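Local coordinates for putative uncharacterized protein (Ustilago maydis, PDB 4GNX) that binds single-stranded DNA as part of replication protein A, probably as its large subunit, through OB-fold domains, at residues Asp137-Ser149 with Pro159-Gly171. Sequence-based numbering, arbitrary orientation.
Sequences DVIGILDSYGELS and PVQKRELTLVDQG. With nucleotides of chain G.
Arg163 reaches Gly146 because its chain runs extended through chi1 (169°) and chi2 and then bends at chi3 (-86°), which lays the guanidinium beside the backbone of 146-148. Its NE then donates to Gly146 O at 2.8 Å, with the oxygen lying in the guanidinium plane. Leu148 CB lies over one face of that group, 3.4 Å from Arg163 NH2. The Tyr145 ring runs alongside Arg163, its plane nearly perpendicular to the guanidinium (88°); Arg163 NE sits at the ring's edge, near its plane, 3.8 Å from Tyr145 CD2.

This side-chain bond illustrates how an antiparallel hairpin bridges a break in its ladder. On one side of the break, Ile141 and Val168 form a hydrogen-bonded pair and Asp143 N meets Thr166 O almost straight on, at 2.8 Å. On the other, Ser149 N donates to Lys162 O at 2.9 Å, while the return bond from Lys162 N is weak. Between them the register slips by one residue, and Arg163 supplies a donor there. On the face that carries Leu142 and Leu165, Leu142 CD1 meets Leu165 CB at 3.7 Å, the two side chains crossing at about a right angle and touching Leu199 of strand 198-207; Tyr145 turns its hydroxyl to Asp194.

Toward the start of strand 159-168, Val160 CG1 touches O2 of thymidine DT6 of chain G, and Lys162 NZ forms a salt bridge with Glu164, whose OE2 also accepts from Ala265 N, besides a weak bond to another thymine. In this OB-domain hairpin, Arg163 NE adds a side-chain bond where the ladder is broken and so probably helps hold the strands together.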
loop_
_atom_site.group_PDB
_atom_site.type_symbol
_atom_site.label_atom_id
_atom_site.label_comp_id
_atom_site.label_asym_id
_atom_site.label_seq_id
_atom_site.Cartn_x
_atom_site.Cartn_y
_atom_site.Cartn_z
ATOM N N ASP C 137 0.486 -4.074 21.983
ATOM C CA ASP C 137 -0.105 -4.592 23.218
ATOM C C ASP C 137 -0.319 -3.493 24.248
ATOM O O ASP C 137 0.584 -2.703 24.496
ATOM C CB ASP C 137 0.789 -5.665 23.825
ATOM C CG ASP C 137 0.760 -6.960 23.047
ATOM O OD1 ASP C 137 -0.052 -7.076 22.102
ATOM O OD2 ASP C 137 1.560 -7.866 23.384
ATOM N N VAL C 138 -1.499 -3.459 24.862
ATOM C CA VAL C 138 -1.838 -2.410 25.833
ATOM C C VAL C 138 -2.564 -2.963 27.056
ATOM O O VAL C 138 -3.499 -3.749 26.922
ATOM C CB VAL C 138 -2.706 -1.294 25.191
ATOM C CG1 VAL C 138 -3.430 -0.468 26.243
ATOM C CG2 VAL C 138 -1.865 -0.390 24.302
ATOM N N ILE C 139 -2.116 -2.540 28.240
ATOM C CA ILE C 139 -2.848 -2.753 29.496
ATOM C C ILE C 139 -3.216 -1.420 30.183
ATOM O O ILE C 139 -2.501 -0.419 30.050
ATOM C CB ILE C 139 -2.073 -3.680 30.465
ATOM C CG1 ILE C 139 -2.998 -4.195 31.580
ATOM C CG2 ILE C 139 -0.810 -2.995 30.986
ATOM C CD1 ILE C 139 -2.428 -5.340 32.384
ATOM N N GLY C 140 -4.333 -1.413 30.907
ATOM C CA GLY C 140 -4.784 -0.225 31.631
ATOM C C GLY C 140 -6.116 -0.420 32.324
ATOM O O GLY C 140 -6.782 -1.444 32.141
ATOM N N ILE C 141 -6.500 0.567 33.125
ATOM C CA ILE C 141 -7.787 0.553 33.804
ATOM C C ILE C 141 -8.846 1.027 32.827
ATOM O O ILE C 141 -8.640 2.009 32.114
ATOM C CB ILE C 141 -7.800 1.472 35.053
ATOM C CG1 ILE C 141 -6.685 1.089 36.056
ATOM C CG2 ILE C 141 -9.172 1.488 35.720
ATOM C CD1 ILE C 141 -6.955 -0.122 36.933
ATOM N N LEU C 142 -9.962 0.303 32.780
ATOM C CA LEU C 142 -11.170 0.771 32.104
ATOM C C LEU C 142 -11.820 1.859 32.951
ATOM O O LEU C 142 -12.138 1.643 34.125
ATOM C CB LEU C 142 -12.169 -0.372 31.893
ATOM C CG LEU C 142 -13.575 0.026 31.420
ATOM C CD1 LEU C 142 -13.572 0.375 29.941
ATOM C CD2 LEU C 142 -14.591 -1.070 31.707
ATOM N N ASP C 143 -12.006 3.029 32.355
ATOM C CA ASP C 143 -12.635 4.145 33.044
ATOM C C ASP C 143 -14.160 4.088 32.871
ATOM O O ASP C 143 -14.918 4.079 33.849
ATOM C CB ASP C 143 -12.068 5.469 32.522
ATOM C CG ASP C 143 -12.776 6.668 33.100
ATOM O OD1 ASP C 143 -12.569 6.964 34.298
ATOM O OD2 ASP C 143 -13.543 7.309 32.351
ATOM N N SER C 144 -14.584 4.040 31.612
ATOM C CA SER C 144 -15.984 3.972 31.229
ATOM C C SER C 144 -16.052 3.383 29.828
ATOM O O SER C 144 -15.017 3.158 29.180
ATOM C CB SER C 144 -16.610 5.371 31.239
ATOM O OG SER C 144 -15.916 6.242 30.356
ATOM N N TYR C 145 -17.262 3.134 29.350
ATOM C CA TYR C 145 -17.425 2.659 27.992
ATOM C C TYR C 145 -18.642 3.263 27.329
ATOM O O TYR C 145 -19.651 3.527 27.982
ATOM C CB TYR C 145 -17.486 1.140 27.947
ATOM C CG TYR C 145 -18.479 0.513 28.893
ATOM C CD1 TYR C 145 -18.128 0.242 30.219
ATOM C CD2 TYR C 145 -19.756 0.156 28.457
ATOM C CE1 TYR C 145 -19.023 -0.351 31.090
ATOM C CE2 TYR C 145 -20.657 -0.445 29.321
ATOM C CZ TYR C 145 -20.285 -0.691 30.636
ATOM O OH TYR C 145 -21.175 -1.276 31.505
ATOM N N GLY C 146 -18.530 3.481 26.023
ATOM C CA GLY C 146 -19.600 4.074 25.257
ATOM C C GLY C 146 -20.808 3.168 25.121
ATOM O O GLY C 146 -20.785 1.994 25.522
ATOM N N GLU C 147 -21.876 3.740 24.570
ATOM C CA GLU C 147 -23.029 2.973 24.162
ATOM C C GLU C 147 -22.653 2.214 22.893
ATOM O O GLU C 147 -21.695 2.569 22.199
ATOM C CB GLU C 147 -24.239 3.891 23.932
ATOM C CG GLU C 147 -24.592 4.190 22.479
ATOM C CD GLU C 147 -23.745 5.284 21.842
ATOM O OE1 GLU C 147 -22.672 5.630 22.391
ATOM O OE2 GLU C 147 -24.165 5.803 20.775
ATOM N N LEU C 148 -23.404 1.155 22.625
ATOM C CA LEU C 148 -23.283 0.397 21.399
ATOM C C LEU C 148 -23.900 1.149 20.221
ATOM O O LEU C 148 -25.077 1.518 20.262
ATOM C CB LEU C 148 -23.974 -0.951 21.574
ATOM C CG LEU C 148 -23.838 -2.007 20.476
ATOM C CD1 LEU C 148 -23.850 -3.378 21.118
ATOM C CD2 LEU C 148 -24.914 -1.895 19.401
ATOM N N SER C 149 -23.106 1.353 19.172
ATOM C CA SER C 149 -23.591 1.977 17.946
ATOM C C SER C 149 -23.559 0.999 16.784
ATOM O O SER C 149 -22.607 0.231 16.617
ATOM C CB SER C 149 -22.768 3.215 17.599
ATOM O OG SER C 149 -21.442 2.851 17.246
ATOM N N PRO C 159 -24.372 -4.057 8.145
ATOM C CA PRO C 159 -24.404 -3.442 9.487
ATOM C C PRO C 159 -23.259 -3.912 10.383
ATOM O O PRO C 159 -22.774 -5.032 10.208
ATOM C CB PRO C 159 -25.747 -3.913 10.066
ATOM C CG PRO C 159 -26.582 -4.255 8.888
ATOM C CD PRO C 159 -25.635 -4.761 7.839
ATOM N N VAL C 160 -22.824 -3.061 11.316
ATOM C CA VAL C 160 -21.749 -3.428 12.251
ATOM C C VAL C 160 -21.988 -2.939 13.681
ATOM O O VAL C 160 -22.269 -1.759 13.902
ATOM C CB VAL C 160 -20.363 -2.906 11.804
ATOM C CG1 VAL C 160 -19.265 -3.676 12.523
ATOM C CG2 VAL C 160 -20.173 -3.009 10.296
ATOM N N GLN C 161 -21.854 -3.847 14.644
ATOM C CA GLN C 161 -21.892 -3.475 16.066
ATOM C C GLN C 161 -20.557 -2.893 16.520
ATOM O O GLN C 161 -19.498 -3.425 16.192
ATOM C CB GLN C 161 -22.262 -4.670 16.958
ATOM C CG GLN C 161 -23.758 -4.861 17.184
ATOM C CD GLN C 161 -24.466 -5.557 16.027
ATOM O OE1 GLN C 161 -23.877 -6.376 15.311
ATOM N NE2 GLN C 161 -25.745 -5.237 15.845
ATOM N N LYS C 162 -20.620 -1.820 17.301
ATOM C CA LYS C 162 -19.430 -1.081 17.690
ATOM C C LYS C 162 -19.587 -0.555 19.112
ATOM O O LYS C 162 -20.686 -0.184 19.502
ATOM C CB LYS C 162 -19.245 0.083 16.720
ATOM C CG LYS C 162 -17.886 0.736 16.782
ATOM C CD LYS C 162 -17.961 2.225 16.523
ATOM C CE LYS C 162 -16.835 2.913 17.271
ATOM N NZ LYS C 162 -16.770 4.363 16.968
ATOM N N ARG C 163 -18.503 -0.532 19.884
ATOM C CA ARG C 163 -18.514 0.137 21.190
ATOM C C ARG C 163 -17.132 0.670 21.571
ATOM O O ARG C 163 -16.115 0.116 21.165
ATOM C CB ARG C 163 -19.089 -0.770 22.288
ATOM C CG ARG C 163 -18.892 -0.233 23.696
ATOM C CD ARG C 163 -19.555 -1.096 24.754
ATOM N NE ARG C 163 -20.956 -0.721 24.922
ATOM C CZ ARG C 163 -21.977 -1.550 24.770
ATOM N NH1 ARG C 163 -21.759 -2.826 24.467
ATOM N NH2 ARG C 163 -23.215 -1.102 24.932
ATOM N N GLU C 164 -17.114 1.749 22.357
ATOM C CA GLU C 164 -15.875 2.423 22.726
ATOM C C GLU C 164 -15.601 2.403 24.215
ATOM O O GLU C 164 -16.486 2.677 25.016
ATOM C CB GLU C 164 -15.876 3.860 22.213
ATOM C CG GLU C 164 -15.614 3.925 20.722
ATOM C CD GLU C 164 -15.134 5.279 20.260
ATOM O OE1 GLU C 164 -14.965 6.184 21.106
ATOM O OE2 GLU C 164 -14.915 5.431 19.038
ATOM N N LEU C 165 -14.359 2.084 24.565
ATOM C CA LEU C 165 -13.900 2.064 25.946
ATOM C C LEU C 165 -12.853 3.141 26.138
ATOM O O LEU C 165 -12.093 3.441 25.221
ATOM C CB LEU C 165 -13.252 0.718 26.294
ATOM C CG LEU C 165 -13.676 -0.605 25.648
ATOM C CD1 LEU C 165 -12.749 -1.708 26.116
ATOM C CD2 LEU C 165 -15.119 -0.963 25.954
ATOM N N THR C 166 -12.807 3.710 27.337
ATOM C CA THR C 166 -11.751 4.658 27.696
ATOM C C THR C 166 -10.760 3.960 28.632
ATOM O O THR C 166 -11.146 3.462 29.696
ATOM C CB THR C 166 -12.318 5.937 28.354
ATOM O OG1 THR C 166 -13.400 6.441 27.569
ATOM C CG2 THR C 166 -11.247 7.015 28.468
ATOM N N LEU C 167 -9.495 3.915 28.222
ATOM C CA LEU C 167 -8.448 3.251 28.992
ATOM C C LEU C 167 -7.476 4.268 29.515
ATOM O O LEU C 167 -7.231 5.275 28.856
ATOM C CB LEU C 167 -7.703 2.236 28.132
ATOM C CG LEU C 167 -8.587 1.159 27.518
ATOM C CD1 LEU C 167 -7.795 0.430 26.449
ATOM C CD2 LEU C 167 -9.097 0.198 28.581
ATOM N N VAL C 168 -6.919 3.989 30.691
ATOM C CA VAL C 168 -6.071 4.928 31.425
ATOM C C VAL C 168 -4.897 4.182 32.074
ATOM O O VAL C 168 -5.061 3.053 32.548
ATOM C CB VAL C 168 -6.903 5.663 32.505
ATOM C CG1 VAL C 168 -6.020 6.230 33.598
ATOM C CG2 VAL C 168 -7.746 6.767 31.888
ATOM N N ASP C 169 -3.715 4.800 32.077
ATOM C CA ASP C 169 -2.601 4.290 32.882
ATOM C C ASP C 169 -1.815 5.370 33.654
ATOM O O ASP C 169 -2.146 6.560 33.592
ATOM C CB ASP C 169 -1.683 3.360 32.059
ATOM C CG ASP C 169 -0.711 4.109 31.137
ATOM O OD1 ASP C 169 -0.529 5.340 31.266
ATOM O OD2 ASP C 169 -0.115 3.438 30.265
ATOM N N GLN C 170 -0.782 4.933 34.376
ATOM C CA GLN C 170 0.058 5.804 35.212
ATOM C C GLN C 170 0.505 7.059 34.469
ATOM O O GLN C 170 0.806 8.078 35.089
ATOM C CB GLN C 170 1.299 5.055 35.726
ATOM C CG GLN C 170 1.040 3.666 36.300
ATOM C CD GLN C 170 1.044 2.556 35.247
ATOM O OE1 GLN C 170 0.796 2.794 34.065
ATOM N NE2 GLN C 170 1.318 1.332 35.679
ATOM N N GLY C 171 0.546 6.975 33.139
ATOM C CA GLY C 171 0.925 8.103 32.298
ATOM C C GLY C 171 -0.016 9.288 32.409
ATOM O O GLY C 171 0.309 10.377 31.935
ATOM P P DT G 6 -10.262 -2.335 9.754
ATOM O OP1 DT G 6 -9.352 -1.767 8.727
ATOM O OP2 DT G 6 -9.902 -2.216 11.192
ATOM O "O5'" DT G 6 -11.704 -1.692 9.530
ATOM C "C5'" DT G 6 -12.198 -1.415 8.201
ATOM C "C4'" DT G 6 -13.707 -1.512 8.149
ATOM O "O4'" DT G 6 -14.154 -2.799 8.639
ATOM C "C3'" DT G 6 -14.462 -0.454 8.953
ATOM O "O3'" DT G 6 -15.489 0.120 8.142
ATOM C "C2'" DT G 6 -15.002 -1.209 10.156
ATOM C "C1'" DT G 6 -15.105 -2.651 9.682
ATOM N N1 DT G 6 -14.792 -3.656 10.725
ATOM C C2 DT G 6 -15.780 -4.525 11.134
ATOM O O2 DT G 6 -16.913 -4.508 10.683
ATOM N N3 DT G 6 -15.390 -5.420 12.099
ATOM C C4 DT G 6 -14.141 -5.530 12.681
ATOM O O4 DT G 6 -13.941 -6.385 13.540
ATOM C C5 DT G 6 -13.153 -4.593 12.200
ATOM C C7 DT G 6 -11.770 -4.641 12.767
ATOM C C6 DT G 6 -13.524 -3.714 11.261
#